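Local coordinates for protein guanine nucleotide exchange factor p115rhogef (Homo sapiens, PDB 1IAP) that probably activates Rho-family GTPases by promoting nucleotide exchange and, through its N-terminal RGS-like domain, probably engages heterotrimeric G-protein alpha subunits, at residues S61-T66 against V71-N76; A78-R83 against R95-E100. One frame throughout, in Å; residues are numbered along the deposited sequence.

In the fold
Both contacts belong to the all-helical RGS-like domain and follow one another along the chain: 61-66 against 71-76 is complete before 78-83 meets 95-100. Contact 1 links the end of helix 48-63 to the segment that leads into helix 75-81, and contact 2 sets the far end of that same short helix against helix 91-103. Their centres are about 9 Å apart, on the same side of the chain's centre, and they touch where Leu63 CD1 lies 4.0 Å from Leu81 CD1. The loop leading into helix 75-81 is therefore tied to the end of helix 48-63, and the helix itself, near its end, to helix 91-103 through Glu80 and Leu81, which joins three successive helices into one local unit.

Contact 1 of 2, residues S61-T66 against V71-N76; sequences SFLEKT and VPVPPN
The loop that joins helix 48-63 to helix 75-81 turns back here on the last turn of the first helix, and Phe62 and Leu63 meet Val71 and Val73. One backbone hydrogen bond ties the two sides: Val71 N gives its hydrogen to Phe62 O at 2.9 Å, nearly straight at 169° and in the carbonyl plane. That carbonyl lies in a wider, pi-type turn at the helix end. Val71 also lays a methyl beside the same oxygen, CG2 being 3.4 Å from Phe62 O, so the bond is bordered by hydrocarbon. With CG1 anti to the carbonyl carbon (chi1 -59°), Val71 CG2 is left between the backbone N and the carbonyl carbon, which turns it to the helix end. Val71 CG2 also packs there on Phe62 CB at 4.2 Å. CG1, the other branch, approaches the Phe62 ring obliquely.

Leu63 makes the second half of the contact with a single methyl. Its CD2 reaches Val73 CG2 at 3.9 Å and Val71 CG2 at 4.1 Å, and so bridges the two valines; the Leu63 and Val73 side chains cross at about a right angle. Beyond the pair, Phe62 goes into the interior against Leu35 and Cys36 of helix 32-43 and meets His39 edge-to-face, while the backbone oxygen of Leu63 accepts a hydrogen bond from Arg70 NE within the loop. Pro74 then stands at the N-cap of helix 75-81. Together these form a loop connection between two successive helices of the all-helical RGS-like fold, closed by one backbone bond and a small aliphatic cluster.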
loop_
_atom_site.group_PDB
_atom_site.type_symbol
_atom_site.label_atom_id
_atom_site.label_comp_id
_atom_site.label_asym_id
_atom_site.label_seq_id
_atom_site.Cartn_x
_atom_site.Cartn_y
_atom_site.Cartn_z
ATOM N N SER A 61 -12.176 4.880 -2.021
ATOM C CA SER A 61 -11.500 4.084 -1.003
ATOM C C SER A 61 -10.790 4.871 0.097
ATOM O O SER A 61 -10.809 4.461 1.262
ATOM C CB SER A 61 -10.479 3.143 -1.656
ATOM O OG SER A 61 -11.112 2.128 -2.414
ATOM N N PHE A 62 -10.187 6.006 -0.260
ATOM C CA PHE A 62 -9.414 6.772 0.714
ATOM C C PHE A 62 -9.800 8.210 1.007
ATOM O O PHE A 62 -9.404 8.747 2.048
ATOM C CB PHE A 62 -7.934 6.774 0.302
ATOM C CG PHE A 62 -7.385 5.413 -0.007
ATOM C CD1 PHE A 62 -7.155 5.028 -1.323
ATOM C CD2 PHE A 62 -7.100 4.515 1.016
ATOM C CE1 PHE A 62 -6.651 3.762 -1.620
ATOM C CE2 PHE A 62 -6.599 3.250 0.730
ATOM C CZ PHE A 62 -6.374 2.873 -0.589
ATOM N N LEU A 63 -10.565 8.836 0.117
ATOM C CA LEU A 63 -10.907 10.247 0.299
ATOM C C LEU A 63 -12.356 10.586 0.650
ATOM O O LEU A 63 -12.615 11.587 1.323
ATOM C CB LEU A 63 -10.449 11.039 -0.938
ATOM C CG LEU A 63 -9.037 10.725 -1.468
ATOM C CD1 LEU A 63 -8.744 11.486 -2.764
ATOM C CD2 LEU A 63 -7.993 11.047 -0.412
ATOM N N GLU A 64 -13.298 9.755 0.218
ATOM C CA GLU A 64 -14.711 10.001 0.497
ATOM C C GLU A 64 -15.087 9.849 1.974
ATOM O O GLU A 64 -14.557 8.989 2.676
ATOM C CB GLU A 64 -15.591 9.104 -0.378
ATOM C CG GLU A 64 -17.077 9.359 -0.215
ATOM C CD GLU A 64 -17.888 8.760 -1.335
ATOM O OE1 GLU A 64 -17.816 7.526 -1.534
ATOM O OE2 GLU A 64 -18.597 9.527 -2.019
ATOM N N LYS A 65 -16.028 10.682 2.418
ATOM C CA LYS A 65 -16.513 10.706 3.800
ATOM C C LYS A 65 -16.783 9.349 4.454
ATOM O O LYS A 65 -16.347 9.099 5.580
ATOM C CB LYS A 65 -17.780 11.564 3.890
ATOM C CG LYS A 65 -18.352 11.710 5.297
ATOM C CD LYS A 65 -19.782 12.248 5.271
ATOM C CE LYS A 65 -19.871 13.594 4.563
ATOM N NZ LYS A 65 -21.268 14.111 4.511
ATOM N N THR A 66 -17.507 8.477 3.762
ATOM C CA THR A 66 -17.840 7.167 4.322
ATOM C C THR A 66 -16.806 6.068 4.082
ATOM O O THR A 66 -17.007 4.936 4.519
ATOM C CB THR A 66 -19.209 6.660 3.802
ATOM O OG1 THR A 66 -19.122 6.395 2.395
ATOM C CG2 THR A 66 -20.300 7.690 4.056
ATOM N N VAL A 71 -8.355 8.386 4.728
ATOM C CA VAL A 71 -7.121 8.957 5.245
ATOM C C VAL A 71 -7.382 10.441 5.499
ATOM O O VAL A 71 -8.326 11.007 4.946
ATOM C CB VAL A 71 -5.956 8.819 4.225
ATOM C CG1 VAL A 71 -5.702 7.352 3.894
ATOM C CG2 VAL A 71 -6.255 9.604 2.953
ATOM N N PRO A 72 -6.602 11.070 6.394
ATOM C CA PRO A 72 -6.805 12.500 6.663
ATOM C C PRO A 72 -6.497 13.296 5.388
ATOM O O PRO A 72 -5.360 13.332 4.912
ATOM C CB PRO A 72 -5.813 12.785 7.799
ATOM C CG PRO A 72 -4.758 11.719 7.633
ATOM C CD PRO A 72 -5.577 10.504 7.289
ATOM N N VAL A 73 -7.542 13.893 4.824
ATOM C CA VAL A 73 -7.445 14.650 3.580
ATOM C C VAL A 73 -7.154 16.133 3.789
ATOM O O VAL A 73 -7.717 16.761 4.683
ATOM C CB VAL A 73 -8.770 14.532 2.776
ATOM C CG1 VAL A 73 -8.612 15.127 1.376
ATOM C CG2 VAL A 73 -9.220 13.076 2.696
ATOM N N PRO A 74 -6.230 16.701 2.994
ATOM C CA PRO A 74 -5.907 18.124 3.126
ATOM C C PRO A 74 -7.184 18.922 2.847
ATOM O O PRO A 74 -7.823 18.734 1.810
ATOM C CB PRO A 74 -4.875 18.334 2.021
ATOM C CG PRO A 74 -4.167 17.025 1.989
ATOM C CD PRO A 74 -5.308 16.045 2.049
ATOM N N PRO A 75 -7.587 19.794 3.783
ATOM C CA PRO A 75 -8.800 20.606 3.623
ATOM C C PRO A 75 -9.004 21.229 2.240
ATOM O O PRO A 75 -10.124 21.248 1.734
ATOM C CB PRO A 75 -8.673 21.652 4.739
ATOM C CG PRO A 75 -7.235 21.597 5.145
ATOM C CD PRO A 75 -6.878 20.160 5.017
ATOM N N ASN A 76 -7.918 21.678 1.613
ATOM C CA ASN A 76 -7.986 22.273 0.280
ATOM C C ASN A 76 -8.462 21.254 -0.758
ATOM O O ASN A 76 -9.299 21.567 -1.609
ATOM C CB ASN A 76 -6.617 22.825 -0.137
ATOM C CG ASN A 76 -6.103 23.891 0.808
ATOM O OD1 ASN A 76 -5.077 23.712 1.468
ATOM N ND2 ASN A 76 -6.816 25.010 0.883
#

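Contact 2 of 2, residues A78-R83 against R95-E100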
loop_
_atom_site.group_PDB
_atom_site.type_symbol
_atom_site.label_atom_id
_atom_site.label_comp_id
_atom_site.label_asym_id
_atom_site.label_seq_id
_atom_site.Cartn_x
_atom_site.Cartn_y
_atom_site.Cartn_z
ATOM N N ALA A 78 -10.168 18.375 -0.189
ATOM C CA ALA A 78 -11.543 17.991 0.124
ATOM C C ALA A 78 -12.530 19.052 -0.362
ATOM O O ALA A 78 -13.599 18.730 -0.882
ATOM C CB ALA A 78 -11.701 17.778 1.626
ATOM N N PHE A 79 -12.149 20.315 -0.196
ATOM C CA PHE A 79 -12.964 21.456 -0.618
ATOM C C PHE A 79 -13.132 21.446 -2.140
ATOM O O PHE A 79 -14.246 21.583 -2.653
ATOM C CB PHE A 79 -12.287 22.754 -0.145
ATOM C CG PHE A 79 -12.934 24.017 -0.653
ATOM C CD1 PHE A 79 -13.897 24.678 0.104
ATOM C CD2 PHE A 79 -12.561 24.559 -1.886
ATOM C CE1 PHE A 79 -14.481 25.863 -0.356
ATOM C CE2 PHE A 79 -13.140 25.742 -2.354
ATOM C CZ PHE A 79 -14.101 26.393 -1.588
ATOM N N GLU A 80 -12.023 21.255 -2.851
ATOM C CA GLU A 80 -12.032 21.226 -4.311
ATOM C C GLU A 80 -12.751 20.004 -4.872
ATOM O O GLU A 80 -13.455 20.107 -5.876
ATOM C CB GLU A 80 -10.606 21.288 -4.857
ATOM C CG GLU A 80 -9.898 22.605 -4.584
ATOM C CD GLU A 80 -8.490 22.638 -5.146
ATOM O OE1 GLU A 80 -8.332 22.954 -6.346
ATOM O OE2 GLU A 80 -7.541 22.344 -4.388
ATOM N N LEU A 81 -12.574 18.852 -4.229
ATOM C CA LEU A 81 -13.229 17.626 -4.669
ATOM C C LEU A 81 -14.745 17.761 -4.602
ATOM O O LEU A 81 -15.454 17.362 -5.531
ATOM C CB LEU A 81 -12.777 16.430 -3.827
ATOM C CG LEU A 81 -11.400 15.872 -4.190
ATOM C CD1 LEU A 81 -10.984 14.806 -3.193
ATOM C CD2 LEU A 81 -11.441 15.305 -5.607
ATOM N N ASP A 82 -15.234 18.352 -3.516
ATOM C CA ASP A 82 -16.668 18.542 -3.331
ATOM C C ASP A 82 -17.256 19.568 -4.299
ATOM O O ASP A 82 -18.473 19.757 -4.349
ATOM C CB ASP A 82 -16.967 18.954 -1.886
ATOM C CG ASP A 82 -16.602 17.874 -0.878
ATOM O OD1 ASP A 82 -16.364 16.716 -1.286
ATOM O OD2 ASP A 82 -16.555 18.185 0.331
ATOM N N ARG A 83 -16.393 20.215 -5.075
ATOM C CA ARG A 83 -16.830 21.226 -6.033
ATOM C C ARG A 83 -16.411 20.915 -7.466
ATOM O O ARG A 83 -16.656 21.707 -8.377
ATOM C CB ARG A 83 -16.302 22.597 -5.609
ATOM C CG ARG A 83 -16.997 23.128 -4.377
ATOM C CD ARG A 83 -16.149 24.120 -3.610
ATOM N NE ARG A 83 -16.834 24.551 -2.395
ATOM C CZ ARG A 83 -17.059 23.772 -1.340
ATOM N NH1 ARG A 83 -16.638 22.511 -1.330
ATOM N NH2 ARG A 83 -17.763 24.236 -0.318
ATOM N N ARG A 95 -3.393 14.742 -10.838
ATOM C CA ARG A 95 -2.046 14.501 -10.325
ATOM C C ARG A 95 -1.797 15.360 -9.088
ATOM O O ARG A 95 -1.154 14.911 -8.143
ATOM C CB ARG A 95 -0.989 14.808 -11.388
ATOM C CG ARG A 95 -1.094 13.953 -12.637
ATOM C CD ARG A 95 0.013 14.275 -13.630
ATOM N NE ARG A 95 -0.342 13.865 -14.988
ATOM C CZ ARG A 95 -0.453 12.602 -15.393
ATOM N NH1 ARG A 95 -0.229 11.602 -14.551
ATOM N NH2 ARG A 95 -0.824 12.341 -16.639
ATOM N N ARG A 96 -2.311 16.591 -9.096
ATOM C CA ARG A 96 -2.145 17.499 -7.959
ATOM C C ARG A 96 -2.839 16.947 -6.720
ATOM O O ARG A 96 -2.259 16.946 -5.635
ATOM C CB ARG A 96 -2.701 18.893 -8.273
ATOM C CG ARG A 96 -1.980 19.626 -9.390
ATOM C CD ARG A 96 -2.489 21.054 -9.521
ATOM N NE ARG A 96 -1.959 21.717 -10.711
ATOM C CZ ARG A 96 -1.816 23.034 -10.837
ATOM N NH1 ARG A 96 -2.157 23.846 -9.843
ATOM N NH2 ARG A 96 -1.348 23.544 -11.969
ATOM N N PHE A 97 -4.084 16.502 -6.885
ATOM C CA PHE A 97 -4.854 15.930 -5.779
ATOM C C PHE A 97 -4.128 14.721 -5.195
ATOM O O PHE A 97 -4.005 14.592 -3.979
ATOM C CB PHE A 97 -6.252 15.508 -6.242
ATOM C CG PHE A 97 -7.207 16.656 -6.445
ATOM C CD1 PHE A 97 -7.000 17.878 -5.814
ATOM C CD2 PHE A 97 -8.322 16.508 -7.263
ATOM C CE1 PHE A 97 -7.888 18.934 -5.996
ATOM C CE2 PHE A 97 -9.214 17.558 -7.450
ATOM C CZ PHE A 97 -8.997 18.773 -6.814
ATOM N N VAL A 98 -3.641 13.847 -6.069
ATOM C CA VAL A 98 -2.914 12.657 -5.639
ATOM C C VAL A 98 -1.636 13.025 -4.884
ATOM O O VAL A 98 -1.403 12.528 -3.784
ATOM C CB VAL A 98 -2.573 11.735 -6.839
ATOM C CG1 VAL A 98 -1.674 10.587 -6.395
ATOM C CG2 VAL A 98 -3.842 11.182 -7.441
ATOM N N GLN A 99 -0.822 13.911 -5.460
ATOM C CA GLN A 99 0.424 14.329 -4.816
ATOM C C GLN A 99 0.202 15.017 -3.467
ATOM O O GLN A 99 0.962 14.796 -2.524
ATOM C CB GLN A 99 1.247 15.233 -5.743
ATOM C CG GLN A 99 1.628 14.605 -7.086
ATOM C CD GLN A 99 2.539 13.384 -6.971
ATOM O OE1 GLN A 99 2.519 12.654 -5.977
ATOM N NE2 GLN A 99 3.336 13.152 -8.010
ATOM N N GLU A 100 -0.837 15.849 -3.376
ATOM C CA GLU A 100 -1.151 16.551 -2.131
ATOM C C GLU A 100 -1.645 15.575 -1.069
ATOM O O GLU A 100 -1.349 15.732 0.117
ATOM C CB GLU A 100 -2.206 17.636 -2.358
ATOM C CG GLU A 100 -1.692 18.876 -3.071
ATOM C CD GLU A 100 -2.723 19.996 -3.106
ATOM O OE1 GLU A 100 -3.007 20.578 -2.035
ATOM O OE2 GLU A 100 -3.251 20.290 -4.200
#
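Phe97 puts its ring between two consecutive residues of helix 75-81, Glu80 and Leu81, and makes every close contact of this pair of segments. Leu81 takes a face: its CG stands 4.3 Å above the ring plane, displaced toward the rim, while CD2 reaches Phe97 CE2 at 3.7 Å. Glu80 meets the CZ and CE1 corner of the ring through its aliphatic base, with CB 3.6 Å from Phe97 CZ in an oblique approach. Glu80 CG is anti to the carbonyl carbon (chi1 -66°) and the chain is extended beyond, which brings Glu80 CD to the ring edge, 3.8 Å from Phe97 CE1. The carboxylate stands almost upright to the ring, the two planes 82° apart.

In the next shell, Val77 and Ile89 touch Phe97, and Leu81 rests on Tyr59 and Leu63 of helix 48-63. With the ring cut back to an alanine, Leu81 CD2 and Glu80 CB would probably lose their aromatic partner and a gap would be likely to open between helices 75-81 and 91-103.

Glu100 brings a second carboxylate near, its OE2 4.8 Å from Glu80 OE2; the like charges may raise the proton affinity of one of them. Cohesion between these two segments thus rests on the ring of Phe97, apolar toward Leu81 and Glu80 CB, while the carboxylate at its edge may be weakly favourable toward the ring C-H; the acidic pair probably contributes no attraction.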